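Local coordinates for GTPase-activating protein skywalker (PDB 5HJQ), which acts as a GTPase-activating protein for Rab35 in synaptic vesicle protein turnover and binds phosphoinositides through the all-helical TBC domain that makes up this chain, at residues A[80-85]-A[113-118]; A[174-179]-A[208-213]; A[311-316]-A[333-338]. All coordinates share one frame; numbering follows the deposited sequence.

Contact 1. Residues A[80-85]-A[113-118]; sequences RSYTEI and RAQLWP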
ATOM      1  N   ARG A  80      -2.049  13.755 -18.575  1.00 78.26           N
ATOM      2  CA  ARG A  80      -1.972  12.645 -19.519  1.00 77.94           C
ATOM      3  C   ARG A  80      -3.259  11.823 -19.471  1.00 75.78           C
ATOM      4  O   ARG A  80      -4.026  11.917 -18.513  1.00 78.69           O
ATOM      5  CB  ARG A  80      -0.759  11.762 -19.215  1.00 76.02           C
ATOM      6  CG  ARG A  80       0.580  12.391 -19.591  1.00 77.62           C
ATOM      7  CD  ARG A  80       0.624  12.748 -21.069  1.00 90.29           C
ATOM      8  NE  ARG A  80       1.512  11.869 -21.827  1.00 91.64           N
ATOM      9  CZ  ARG A  80       2.823  12.051 -21.950  1.00 92.05           C
ATOM     10  NH1 ARG A  80       3.409  13.093 -21.375  1.00 89.80           N
ATOM     11  NH2 ARG A  80       3.548  11.193 -22.659  1.00 90.75           N
ATOM     12  N   SER A  81      -3.497  11.020 -20.505  1.00 70.15           N
ATOM     13  CA  SER A  81      -4.727  10.236 -20.589  1.00 67.63           C
ATOM     14  C   SER A  81      -4.439   8.738 -20.622  1.00 61.99           C
ATOM     15  O   SER A  81      -3.309   8.318 -20.871  1.00 60.56           O
ATOM     16  CB  SER A  81      -5.538  10.633 -21.826  1.00 65.41           C
ATOM     17  OG  SER A  81      -5.022  10.016 -22.993  1.00 59.29           O
ATOM     18  N   TYR A  82      -5.477   7.939 -20.384  1.00 63.03           N
ATOM     19  CA  TYR A  82      -5.344   6.485 -20.342  1.00 64.54           C
ATOM     20  C   TYR A  82      -4.795   5.891 -21.634  1.00 69.06           C
ATOM     21  O   TYR A  82      -3.856   5.095 -21.610  1.00 69.73           O
ATOM     22  CB  TYR A  82      -6.691   5.831 -20.029  1.00 66.10           C
ATOM     23  CG  TYR A  82      -6.678   4.339 -20.265  1.00 67.73           C
ATOM     24  CD1 TYR A  82      -5.961   3.493 -19.429  1.00 68.53           C
ATOM     25  CD2 TYR A  82      -7.361   3.776 -21.336  1.00 66.88           C
ATOM     26  CE1 TYR A  82      -5.935   2.127 -19.644  1.00 68.74           C
ATOM     27  CE2 TYR A  82      -7.341   2.411 -21.561  1.00 68.58           C
ATOM     28  CZ  TYR A  82      -6.626   1.591 -20.712  1.00 72.31           C
ATOM     29  OH  TYR A  82      -6.602   0.233 -20.930  1.00 77.56           O
ATOM     30  N   THR A  83      -5.393   6.272 -22.759  1.00 68.29           N
ATOM     31  CA  THR A  83      -5.036   5.695 -24.048  1.00 70.09           C
ATOM     32  C   THR A  83      -3.599   6.028 -24.433  1.00 67.82           C
ATOM     33  O   THR A  83      -2.919   5.218 -25.063  1.00 69.75           O
ATOM     34  CB  THR A  83      -5.989   6.172 -25.164  1.00 69.85           C
ATOM     35  OG1 THR A  83      -5.840   7.584 -25.358  1.00 71.97           O
ATOM     36  CG2 THR A  83      -7.431   5.868 -24.791  1.00 69.41           C
ATOM     37  N   GLU A  84      -3.143   7.219 -24.052  1.00 65.93           N
ATOM     38  CA  GLU A  84      -1.755   7.613 -24.273  1.00 69.80           C
ATOM     39  C   GLU A  84      -0.809   6.620 -23.610  1.00 73.00           C
ATOM     40  O   GLU A  84       0.108   6.096 -24.243  1.00 75.78           O
ATOM     41  CB  GLU A  84      -1.486   9.017 -23.728  1.00 72.55           C
ATOM     42  CG  GLU A  84      -2.224  10.135 -24.440  1.00 75.76           C
ATOM     43  CD  GLU A  84      -1.918  11.500 -23.843  1.00 81.58           C
ATOM     44  OE1 GLU A  84      -0.730  11.887 -23.820  1.00 84.99           O
ATOM     45  OE2 GLU A  84      -2.864  12.180 -23.388  1.00 82.25           O
ATOM     46  N   ILE A  85      -1.056   6.362 -22.330  1.00 70.17           N
ATOM     47  CA  ILE A  85      -0.222   5.473 -21.530  1.00 71.57           C
ATOM     48  C   ILE A  85      -0.288   4.025 -22.017  1.00 71.74           C
ATOM     49  O   ILE A  85       0.730   3.327 -22.050  1.00 67.73           O
ATOM     50  CB  ILE A  85      -0.624   5.540 -20.041  1.00 69.75           C
ATOM     51  CG1 ILE A  85      -0.395   6.954 -19.501  1.00 64.03           C
ATOM     52  CG2 ILE A  85       0.160   4.532 -19.218  1.00 69.94           C
ATOM     53  CD1 ILE A  85      -1.093   7.235 -18.191  1.00 63.27           C
ATOM     54  N   ARG A 113      -8.759   6.052 -13.659  1.00 59.10           N
ATOM     55  CA  ARG A 113      -8.296   4.961 -12.810  1.00 59.15           C
ATOM     56  C   ARG A 113      -9.109   3.696 -13.033  1.00 56.16           C
ATOM     57  O   ARG A 113      -8.597   2.588 -12.872  1.00 58.31           O
ATOM     58  CB  ARG A 113      -8.337   5.376 -11.341  1.00 58.32           C
ATOM     59  CG  ARG A 113      -7.312   6.438 -11.019  1.00 55.72           C
ATOM     60  CD  ARG A 113      -7.062   6.579  -9.530  1.00 51.87           C
ATOM     61  NE  ARG A 113      -5.964   7.510  -9.296  1.00 54.62           N
ATOM     62  CZ  ARG A 113      -6.096   8.831  -9.289  1.00 60.38           C
ATOM     63  NH1 ARG A 113      -7.285   9.382  -9.491  1.00 61.75           N
ATOM     64  NH2 ARG A 113      -5.038   9.603  -9.073  1.00 59.72           N
ATOM     65  N   ALA A 114     -10.367   3.866 -13.426  1.00 61.06           N
ATOM     66  CA  ALA A 114     -11.209   2.734 -13.793  1.00 61.56           C
ATOM     67  C   ALA A 114     -10.559   1.936 -14.920  1.00 60.71           C
ATOM     68  O   ALA A 114     -10.755   0.725 -15.035  1.00 61.87           O
ATOM     69  CB  ALA A 114     -12.593   3.206 -14.202  1.00 59.53           C
ATOM     70  N   GLN A 115      -9.771   2.624 -15.741  1.00 53.34           N
ATOM     71  CA  GLN A 115      -9.055   1.982 -16.834  1.00 59.05           C
ATOM     72  C   GLN A 115      -7.557   1.830 -16.558  1.00 57.53           C
ATOM     73  O   GLN A 115      -6.959   0.819 -16.921  1.00 56.29           O
ATOM     74  CB  GLN A 115      -9.258   2.766 -18.134  1.00 62.62           C
ATOM     75  CG  GLN A 115     -10.634   2.592 -18.764  1.00 61.13           C
ATOM     76  CD  GLN A 115     -10.756   3.311 -20.093  1.00 68.21           C
ATOM     77  OE1 GLN A 115     -10.633   2.699 -21.156  1.00 70.60           O
ATOM     78  NE2 GLN A 115     -11.001   4.615 -20.040  1.00 69.76           N
ATOM     79  N   LEU A 116      -6.953   2.839 -15.934  1.00 55.63           N
ATOM     80  CA  LEU A 116      -5.507   2.848 -15.714  1.00 58.76           C
ATOM     81  C   LEU A 116      -5.045   1.709 -14.809  1.00 58.03           C
ATOM     82  O   LEU A 116      -4.106   0.986 -15.140  1.00 59.30           O
ATOM     83  CB  LEU A 116      -5.063   4.189 -15.122  1.00 57.73           C
ATOM     84  CG  LEU A 116      -3.574   4.353 -14.801  1.00 55.44           C
ATOM     85  CD1 LEU A 116      -2.710   3.990 -16.000  1.00 49.72           C
ATOM     86  CD2 LEU A 116      -3.284   5.777 -14.342  1.00 55.67           C
ATOM     87  N   TRP A 117      -5.713   1.547 -13.672  1.00 56.69           N
ATOM     88  CA  TRP A 117      -5.281   0.568 -12.674  1.00 57.69           C
ATOM     89  C   TRP A 117      -5.425  -0.903 -13.096  1.00 57.11           C
ATOM     90  O   TRP A 117      -4.520  -1.695 -12.834  1.00 57.75           O
ATOM     91  CB  TRP A 117      -6.024   0.799 -11.357  1.00 55.74           C
ATOM     92  CG  TRP A 117      -5.478   1.946 -10.566  1.00 55.14           C
ATOM     93  CD1 TRP A 117      -4.523   2.835 -10.962  1.00 55.67           C
ATOM     94  CD2 TRP A 117      -5.843   2.317  -9.233  1.00 53.89           C
ATOM     95  NE1 TRP A 117      -4.273   3.742  -9.959  1.00 57.81           N
ATOM     96  CE2 TRP A 117      -5.072   3.444  -8.887  1.00 51.70           C
ATOM     97  CE3 TRP A 117      -6.751   1.808  -8.301  1.00 53.94           C
ATOM     98  CZ2 TRP A 117      -5.184   4.074  -7.650  1.00 47.18           C
ATOM     99  CZ3 TRP A 117      -6.854   2.429  -7.071  1.00 53.79           C
ATOM    100  CH2 TRP A 117      -6.078   3.553  -6.757  1.00 47.57           C
ATOM    101  N   PRO A 118      -6.553  -1.285 -13.736  1.00 59.75           N
ATOM    102  CA  PRO A 118      -6.612  -2.691 -14.162  1.00 54.99           C
ATOM    103  C   PRO A 118      -5.520  -3.068 -15.160  1.00 59.13           C
ATOM    104  O   PRO A 118      -5.101  -4.226 -15.209  1.00 57.57           O
ATOM    105  CB  PRO A 118      -7.992  -2.802 -14.811  1.00 56.77           C
ATOM    106  CG  PRO A 118      -8.797  -1.764 -14.132  1.00 56.88           C
ATOM    107  CD  PRO A 118      -7.857  -0.616 -13.907  1.00 51.82           C
TER
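In the all-helical TBC domain the first turn of helix 82-91 packs against the first turn of helix 113-122, with Tyr-82 lying on Gln-115 as the centre of the contact. The CB of Gln-115 stands over the middle of the tyrosine ring, 3.5 Å from the centroid and only 7° off the ring normal, a CH-pi contact made almost squarely on the face. Tyr-82 reaches this position because its CG is anti to the backbone N (chi1 168°), which carries the ring out from the helix start toward the other segment. The two side chains cross at about a right angle. Beyond CG the glutamine chain is extended and brings its amide beside the CD2-CE2 side of the ring, the amide plane turned 36° from the aromatic plane; Gln-115 OE1 comes to 3.3 Å from Tyr-82 CE2. The backbone shares in the packing, with Gln-115 O 3.2 Å from Tyr-82 CE1 and Leu-116 N 3.7 Å from Tyr-82 CD1, the latter in an oblique approach. One turn further along helix 82-91, methyl meets methyl where Ile-85 CD1 lies 4.2 Å from Leu-116 CD1. The helix start that presents Tyr-82 is held by Ser-81 at the N-cap, whose OG bonds to Glu-84 OE2 at 3.1 Å, while the other carboxylate oxygen, Glu-84 OE1, forms a salt bridge with Arg-80 NE at 3.0 Å. Across the contact the burial is uneven: Gln-115 is exposed, whereas Ile-85 and Leu-116 are buried and touch both Trp-106 and helix 94-103, the helix that also bears the phosphoinositide-binding Lys-98 and Arg-102. On another side of helix 113-122, Arg-113 forms a salt bridge and Trp-117 NE1 a hydrogen bond with Asp-292 of helix 284-297.

Contact 2. Residues A[174-179]-A[208-213]; sequences RAVADR and MSEEEA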
ATOM      1  N   ARG A 174     -17.890  -3.083   1.538  1.00 65.72           N
ATOM      2  CA  ARG A 174     -17.143  -3.936   2.457  1.00 63.47           C
ATOM      3  C   ARG A 174     -17.466  -5.412   2.245  1.00 66.24           C
ATOM      4  O   ARG A 174     -16.575  -6.266   2.283  1.00 65.43           O
ATOM      5  CB  ARG A 174     -17.431  -3.548   3.909  1.00 69.88           C
ATOM      6  CG  ARG A 174     -17.083  -2.111   4.256  1.00 72.89           C
ATOM      7  CD  ARG A 174     -17.421  -1.792   5.705  1.00 69.42           C
ATOM      8  NE  ARG A 174     -18.049  -0.481   5.835  1.00 78.21           N
ATOM      9  CZ  ARG A 174     -19.340  -0.291   6.089  1.00 82.96           C
ATOM     10  NH1 ARG A 174     -20.144  -1.332   6.257  1.00 83.91           N
ATOM     11  NH2 ARG A 174     -19.827   0.939   6.182  1.00 79.54           N
ATOM     12  N   ALA A 175     -18.747  -5.705   2.035  1.00 64.84           N
ATOM     13  CA  ALA A 175     -19.203  -7.076   1.839  1.00 62.22           C
ATOM     14  C   ALA A 175     -18.594  -7.680   0.580  1.00 61.15           C
ATOM     15  O   ALA A 175     -18.316  -8.877   0.522  1.00 62.45           O
ATOM     16  CB  ALA A 175     -20.718  -7.125   1.770  1.00 70.37           C
ATOM     17  N   VAL A 176     -18.391  -6.838  -0.426  1.00 57.63           N
ATOM     18  CA  VAL A 176     -17.764  -7.261  -1.670  1.00 59.26           C
ATOM     19  C   VAL A 176     -16.288  -7.581  -1.428  1.00 56.15           C
ATOM     20  O   VAL A 176     -15.770  -8.595  -1.907  1.00 54.24           O
ATOM     21  CB  VAL A 176     -17.897  -6.180  -2.760  1.00 53.90           C
ATOM     22  CG1 VAL A 176     -16.921  -6.436  -3.889  1.00 47.52           C
ATOM     23  CG2 VAL A 176     -19.328  -6.118  -3.274  1.00 59.04           C
ATOM     24  N   ALA A 177     -15.621  -6.705  -0.683  1.00 57.71           N
ATOM     25  CA  ALA A 177     -14.234  -6.922  -0.287  1.00 60.94           C
ATOM     26  C   ALA A 177     -14.089  -8.253   0.437  1.00 54.39           C
ATOM     27  O   ALA A 177     -13.192  -9.041   0.136  1.00 56.06           O
ATOM     28  CB  ALA A 177     -13.748  -5.783   0.593  1.00 57.01           C
ATOM     29  N   ASP A 178     -14.992  -8.501   1.382  1.00 59.63           N
ATOM     30  CA  ASP A 178     -15.008  -9.751   2.132  1.00 63.12           C
ATOM     31  C   ASP A 178     -15.138 -10.954   1.210  1.00 62.09           C
ATOM     32  O   ASP A 178     -14.541 -12.002   1.460  1.00 64.96           O
ATOM     33  CB  ASP A 178     -16.148  -9.754   3.153  1.00 63.24           C
ATOM     34  CG  ASP A 178     -16.011  -8.654   4.185  1.00 65.43           C
ATOM     35  OD1 ASP A 178     -14.866  -8.241   4.466  1.00 61.46           O
ATOM     36  OD2 ASP A 178     -17.050  -8.203   4.719  1.00 67.18           O
ATOM     37  N   ARG A 179     -15.917 -10.804   0.144  1.00 56.39           N
ATOM     38  CA  ARG A 179     -16.097 -11.889  -0.812  1.00 56.68           C
ATOM     39  C   ARG A 179     -14.827 -12.126  -1.622  1.00 53.08           C
ATOM     40  O   ARG A 179     -14.458 -13.270  -1.886  1.00 56.76           O
ATOM     41  CB  ARG A 179     -17.274 -11.603  -1.750  1.00 58.88           C
ATOM     42  CG  ARG A 179     -17.475 -12.674  -2.810  1.00 50.70           C
ATOM     43  CD  ARG A 179     -18.911 -12.714  -3.310  1.00 66.15           C
ATOM     44  NE  ARG A 179     -19.277 -11.522  -4.069  1.00 60.42           N
ATOM     45  CZ  ARG A 179     -20.489 -11.302  -4.566  1.00 62.41           C
ATOM     46  NH1 ARG A 179     -21.453 -12.192  -4.379  1.00 61.70           N
ATOM     47  NH2 ARG A 179     -20.740 -10.192  -5.247  1.00 61.74           N
ATOM     48  N   MET A 208     -13.097   0.561  -9.517  1.00 55.26           N
ATOM     49  CA  MET A 208     -13.463  -0.469 -10.486  1.00 53.73           C
ATOM     50  C   MET A 208     -14.496  -1.443  -9.921  1.00 59.58           C
ATOM     51  O   MET A 208     -14.949  -1.299  -8.784  1.00 65.29           O
ATOM     52  CB  MET A 208     -12.219  -1.233 -10.945  1.00 54.04           C
ATOM     53  CG  MET A 208     -11.598  -2.109  -9.863  1.00 58.05           C
ATOM     54  SD  MET A 208      -9.994  -2.768 -10.355  1.00 56.09           S
ATOM     55  CE  MET A 208      -9.012  -1.270 -10.370  1.00 49.95           C
ATOM     56  N   SER A 209     -14.874  -2.430 -10.726  1.00 58.16           N
ATOM     57  CA  SER A 209     -15.863  -3.414 -10.306  1.00 56.78           C
ATOM     58  C   SER A 209     -15.232  -4.493  -9.438  1.00 58.77           C
ATOM     59  O   SER A 209     -14.008  -4.580  -9.330  1.00 57.54           O
ATOM     60  CB  SER A 209     -16.537  -4.052 -11.521  1.00 53.39           C
ATOM     61  OG  SER A 209     -15.602  -4.787 -12.289  1.00 55.48           O
ATOM     62  N   GLU A 210     -16.080  -5.314  -8.828  1.00 59.62           N
ATOM     63  CA  GLU A 210     -15.641  -6.405  -7.970  1.00 53.71           C
ATOM     64  C   GLU A 210     -14.727  -7.382  -8.696  1.00 58.79           C
ATOM     65  O   GLU A 210     -13.683  -7.774  -8.172  1.00 60.19           O
ATOM     66  CB  GLU A 210     -16.853  -7.151  -7.411  1.00 49.90           C
ATOM     67  CG  GLU A 210     -16.536  -8.516  -6.829  1.00 61.12           C
ATOM     68  CD  GLU A 210     -17.678  -9.072  -5.999  1.00 61.91           C
ATOM     69  OE1 GLU A 210     -18.714  -8.382  -5.881  1.00 58.83           O
ATOM     70  OE2 GLU A 210     -17.539 -10.195  -5.467  1.00 62.69           O
ATOM     71  N   GLU A 211     -15.124  -7.772  -9.902  1.00 51.76           N
ATOM     72  CA  GLU A 211     -14.354  -8.734 -10.681  1.00 53.61           C
ATOM     73  C   GLU A 211     -13.025  -8.148 -11.148  1.00 52.91           C
ATOM     74  O   GLU A 211     -12.013  -8.845 -11.170  1.00 60.34           O
ATOM     75  CB  GLU A 211     -15.155  -9.229 -11.887  1.00 51.67           C
ATOM     76  CG  GLU A 211     -14.409 -10.268 -12.706  1.00 54.99           C
ATOM     77  CD  GLU A 211     -15.247 -10.848 -13.823  1.00 59.78           C
ATOM     78  OE1 GLU A 211     -16.282 -10.240 -14.170  1.00 67.46           O
ATOM     79  OE2 GLU A 211     -14.866 -11.913 -14.358  1.00 60.72           O
ATOM     80  N   GLU A 212     -13.030  -6.875 -11.526  1.00 50.43           N
ATOM     81  CA  GLU A 212     -11.802  -6.214 -11.952  1.00 55.80           C
ATOM     82  C   GLU A 212     -10.810  -6.087 -10.795  1.00 60.20           C
ATOM     83  O   GLU A 212      -9.609  -6.291 -10.974  1.00 60.00           O
ATOM     84  CB  GLU A 212     -12.105  -4.838 -12.539  1.00 56.95           C
ATOM     85  CG  GLU A 212     -12.467  -4.875 -14.009  1.00 63.98           C
ATOM     86  CD  GLU A 212     -12.953  -3.535 -14.530  1.00 72.86           C
ATOM     87  OE1 GLU A 212     -13.829  -2.927 -13.878  1.00 71.18           O
ATOM     88  OE2 GLU A 212     -12.455  -3.089 -15.589  1.00 75.76           O
ATOM     89  N   ALA A 213     -11.324  -5.748  -9.617  1.00 56.98           N
ATOM     90  CA  ALA A 213     -10.509  -5.677  -8.409  1.00 55.62           C
ATOM     91  C   ALA A 213      -9.827  -7.010  -8.158  1.00 56.39           C
ATOM     92  O   ALA A 213      -8.633  -7.058  -7.875  1.00 59.84           O
ATOM     93  CB  ALA A 213     -11.358  -5.279  -7.214  1.00 52.63           C
TER
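Arg-179 and Glu-210 form a two-pronged salt bridge that ties helix 171-187 to the first turn of helix 210-221 within the TBC domain. Their side chains cross at about a right angle, and the guanidinium meets the carboxylate side-on, with NE and NH2 each taking one oxygen. The two bonds differ in shape. Arg-179 NH2 points nearly straight at Glu-210 OE1 (2.8 Å, N-H...O 172°), and that oxygen lies in the guanidinium plane. Arg-179 NE reaches the syn lone pair of Glu-210 OE2 at 2.6 Å, but this bond is bent, and the oxygen is tilted from the guanidinium plane; the two flat groups are turned 38° apart. A bend at chi3 (68°) in the arginine brings this side of the guanidinium round to face an acid whose own chain stays extended. Tyr-135 OH gives OE2 a second hydrogen bond, so that this oxygen is held by two partners, and the arginine is packed against Trp-136, Val-139 and Phe-143 of helix 134-143. Glu-210 is the first residue of its helix, directly after the N-cap Ser-209, which forms a capping box with Glu-212; Ser-209 OG to Glu-212 OE1 measures 3.0 Å, while the bonds from the backbone nitrogens are weak. Val-176, one turn before Arg-179, lies obliquely beside the glutamate, its CG1 3.6 Å from Glu-210 CB and 3.3 Å from Glu-210 OE1.

Contact 3. Residues A[311-316]-A[333-338]; sequences NLFHKE and GNALIK
Phe-313, on helix 300-317, packs against Ala-335 and Leu-336 of helix 332-341 in a buried helix-helix contact of the later part of the TBC domain. Followed in order, the first segment begins with Asn-311, which bonds through OD1 to Thr-251 OG1. Leu-312 next touches Phe-339, Ile-343 and Val-345. Phe-313 then makes the whole contact between the two segments. With CG anti to the backbone N (chi1 -177°), its ring is thrown outward to the neighbouring helix, where the aromatic and Leu-336 side chains cross at about a right angle. Leu-336 CD2 sits over one face of the ring, 3.9 Å from the centroid and 26° off the normal, displaced toward the rim on the side of the ring's attachment; its shortest approach is 3.5 Å to Phe-313 CG. The far end of the ring is occupied differently, with Phe-313 CZ resting 3.9 Å from Ala-335 CB and Phe-313 CE1 3.6 Å from Ala-335 O, which approaches obliquely. The small side chain of Ala-335 is consistent with the close approach of the ring end to that backbone. His-314 meets the ring of Tyr-257, and Glu-316, one turn after Leu-312, lies against Trp-323 and Phe-339. On the same helix as Ala-335, one turn on, Phe-339 meets Phe-313 edge-to-face; of the neighbouring helices, 252-261 brings Phe-258 onto the phenylalanine and 274-279 packs Trp-277 on Leu-336.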
ATOM      1  N   ASN A 311      11.403  11.137   7.883  1.00 59.94           N
ATOM      2  CA  ASN A 311      12.074  12.431   7.811  1.00 57.56           C
ATOM      3  C   ASN A 311      11.138  13.572   8.186  1.00 63.31           C
ATOM      4  O   ASN A 311      11.506  14.453   8.962  1.00 64.35           O
ATOM      5  CB  ASN A 311      12.646  12.673   6.413  1.00 56.47           C
ATOM      6  CG  ASN A 311      13.709  11.667   6.040  1.00 59.63           C
ATOM      7  OD1 ASN A 311      14.219  10.950   6.895  1.00 62.60           O
ATOM      8  ND2 ASN A 311      14.059  11.618   4.761  1.00 58.36           N
ATOM      9  N   LEU A 312       9.929  13.553   7.629  1.00 61.72           N
ATOM     10  CA  LEU A 312       8.936  14.580   7.926  1.00 61.84           C
ATOM     11  C   LEU A 312       8.553  14.585   9.405  1.00 63.46           C
ATOM     12  O   LEU A 312       8.291  15.641   9.979  1.00 65.41           O
ATOM     13  CB  LEU A 312       7.684  14.383   7.068  1.00 59.86           C
ATOM     14  CG  LEU A 312       7.789  14.705   5.575  1.00 61.49           C
ATOM     15  CD1 LEU A 312       6.511  14.301   4.855  1.00 60.92           C
ATOM     16  CD2 LEU A 312       8.072  16.186   5.367  1.00 62.67           C
ATOM     17  N   PHE A 313       8.512  13.406  10.019  1.00 60.54           N
ATOM     18  CA  PHE A 313       8.118  13.299  11.420  1.00 64.95           C
ATOM     19  C   PHE A 313       9.214  13.811  12.350  1.00 67.65           C
ATOM     20  O   PHE A 313       8.929  14.443  13.364  1.00 60.46           O
ATOM     21  CB  PHE A 313       7.761  11.855  11.781  1.00 60.18           C
ATOM     22  CG  PHE A 313       7.282  11.688  13.198  1.00 67.17           C
ATOM     23  CD1 PHE A 313       6.020  12.121  13.570  1.00 64.42           C
ATOM     24  CD2 PHE A 313       8.092  11.102  14.157  1.00 66.19           C
ATOM     25  CE1 PHE A 313       5.573  11.971  14.872  1.00 70.71           C
ATOM     26  CE2 PHE A 313       7.650  10.948  15.459  1.00 66.98           C
ATOM     27  CZ  PHE A 313       6.390  11.385  15.817  1.00 70.63           C
ATOM     28  N   HIS A 314      10.467  13.535  12.001  1.00 66.20           N
ATOM     29  CA  HIS A 314      11.595  14.008  12.793  1.00 70.84           C
ATOM     30  C   HIS A 314      11.713  15.527  12.702  1.00 74.68           C
ATOM     31  O   HIS A 314      11.927  16.202  13.709  1.00 80.69           O
ATOM     32  CB  HIS A 314      12.896  13.350  12.335  1.00 65.90           C
ATOM     33  CG  HIS A 314      14.087  13.734  13.156  1.00 70.14           C
ATOM     34  ND1 HIS A 314      15.369  13.743  12.653  1.00 70.08           N
ATOM     35  CD2 HIS A 314      14.187  14.124  14.450  1.00 73.90           C
ATOM     36  CE1 HIS A 314      16.209  14.121  13.598  1.00 67.47           C
ATOM     37  NE2 HIS A 314      15.520  14.358  14.698  1.00 68.09           N
ATOM     38  N   LYS A 315      11.576  16.048  11.486  1.00 71.21           N
ATOM     39  CA  LYS A 315      11.579  17.488  11.247  1.00 73.82           C
ATOM     40  C   LYS A 315      10.496  18.171  12.068  1.00 77.51           C
ATOM     41  O   LYS A 315      10.730  19.199  12.707  1.00 84.41           O
ATOM     42  CB  LYS A 315      11.372  17.785   9.758  1.00 75.29           C
ATOM     43  CG  LYS A 315      10.927  19.208   9.458  1.00 74.51           C
ATOM     44  CD  LYS A 315      11.055  19.522   7.977  1.00 75.84           C
ATOM     45  CE  LYS A 315      10.644  20.958   7.672  1.00 82.56           C
ATOM     46  NZ  LYS A 315       9.163  21.131   7.670  1.00 77.62           N
ATOM     47  N   GLU A 316       9.308  17.579  12.037  1.00 74.01           N
ATOM     48  CA  GLU A 316       8.158  18.088  12.762  1.00 77.65           C
ATOM     49  C   GLU A 316       8.446  18.080  14.264  1.00 78.97           C
ATOM     50  O   GLU A 316       8.172  19.049  14.953  1.00 82.71           O
ATOM     51  CB  GLU A 316       6.918  17.250  12.420  1.00 71.80           C
ATOM     52  CG  GLU A 316       5.602  17.997  12.487  1.00 75.86           C
ATOM     53  CD  GLU A 316       5.481  19.114  11.470  1.00 77.95           C
ATOM     54  OE1 GLU A 316       6.150  19.051  10.418  1.00 74.58           O
ATOM     55  OE2 GLU A 316       4.715  20.066  11.733  1.00 78.97           O
ATOM     56  N   GLY A 333       5.209   4.702  17.912  1.00 76.43           N
ATOM     57  CA  GLY A 333       4.316   3.965  17.047  1.00 71.56           C
ATOM     58  C   GLY A 333       3.026   4.613  16.645  1.00 84.16           C
ATOM     59  O   GLY A 333       2.738   4.699  15.474  1.00 70.81           O
ATOM     60  N   ASN A 334       2.219   5.067  17.590  1.00 84.49           N
ATOM     61  CA  ASN A 334       0.963   5.639  17.107  1.00 82.03           C
ATOM     62  C   ASN A 334       1.129   7.151  17.032  1.00 78.44           C
ATOM     63  O   ASN A 334       0.253   7.860  16.559  1.00 80.27           O
ATOM     64  CB  ASN A 334      -0.260   5.256  17.953  1.00 91.56           C
ATOM     65  CG  ASN A 334      -0.226   3.811  18.403  1.00 99.08           C
ATOM     66  OD1 ASN A 334       0.289   2.899  17.691  1.00103.71           O
ATOM     67  ND2 ASN A 334      -0.951   3.553  19.502  1.00103.22           N
ATOM     68  N   ALA A 335       2.284   7.647  17.454  1.00 76.17           N
ATOM     69  CA  ALA A 335       2.573   9.061  17.233  1.00 76.90           C
ATOM     70  C   ALA A 335       2.787   9.267  15.741  1.00 71.42           C
ATOM     71  O   ALA A 335       2.366  10.270  15.173  1.00 71.59           O
ATOM     72  CB  ALA A 335       3.782   9.521  18.027  1.00 75.01           C
ATOM     73  N   LEU A 336       3.402   8.276  15.108  1.00 66.22           N
ATOM     74  CA  LEU A 336       3.623   8.301  13.667  1.00 70.06           C
ATOM     75  C   LEU A 336       2.305   8.183  12.906  1.00 68.61           C
ATOM     76  O   LEU A 336       2.086   8.881  11.915  1.00 69.11           O
ATOM     77  CB  LEU A 336       4.582   7.181  13.252  1.00 64.18           C
ATOM     78  CG  LEU A 336       6.054   7.445  13.570  1.00 67.72           C
ATOM     79  CD1 LEU A 336       6.822   6.145  13.765  1.00 63.27           C
ATOM     80  CD2 LEU A 336       6.683   8.278  12.468  1.00 62.15           C
ATOM     81  N   ILE A 337       1.428   7.304  13.382  1.00 66.85           N
ATOM     82  CA  ILE A 337       0.107   7.134  12.792  1.00 68.20           C
ATOM     83  C   ILE A 337      -0.701   8.424  12.866  1.00 73.68           C
ATOM     84  O   ILE A 337      -1.295   8.853  11.874  1.00 69.94           O
ATOM     85  CB  ILE A 337      -0.681   6.005  13.489  1.00 69.94           C
ATOM     86  CG1 ILE A 337       0.014   4.658  13.286  1.00 67.74           C
ATOM     87  CG2 ILE A 337      -2.112   5.950  12.974  1.00 64.70           C
ATOM     88  CD1 ILE A 337       0.053   4.198  11.848  1.00 62.92           C
ATOM     89  N   LYS A 338      -0.716   9.041  14.045  1.00 70.06           N
ATOM     90  CA  LYS A 338      -1.444  10.291  14.238  1.00 73.98           C
ATOM     91  C   LYS A 338      -0.884  11.402  13.352  1.00 72.99           C
ATOM     92  O   LYS A 338      -1.637  12.202  12.793  1.00 71.83           O
ATOM     93  CB  LYS A 338      -1.402  10.719  15.708  1.00 72.02           C
ATOM     94  CG  LYS A 338      -2.137   9.797  16.664  1.00 74.67           C
ATOM     95  CD  LYS A 338      -2.205  10.406  18.060  1.00 81.22           C
ATOM     96  CE  LYS A 338      -0.820  10.785  18.578  1.00 81.92           C
ATOM     97  NZ  LYS A 338      -0.700  10.581  20.050  1.00 80.59           N
TER

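Overall arrangement
All three contacts join helices, but no helix serves two of them. Contact 3 is buried and apolar, whereas contacts 1 and 2 are partly buried: contact 1 grades from an exposed glutamine to buried aliphatic side chains, and contact 2 relies on paired charges. Contacts 1 and 3 both use an aromatic face, met by a glutamine methylene in one and a leucine methyl in the other. Contacts 1 and 2 adjoin, since Met-208 CE packs 3.8 Å from both Trp-117 CB and Pro-118 CD. Contact 3 lies across the chain's centre from both, its nearest atoms about 19 Å from either.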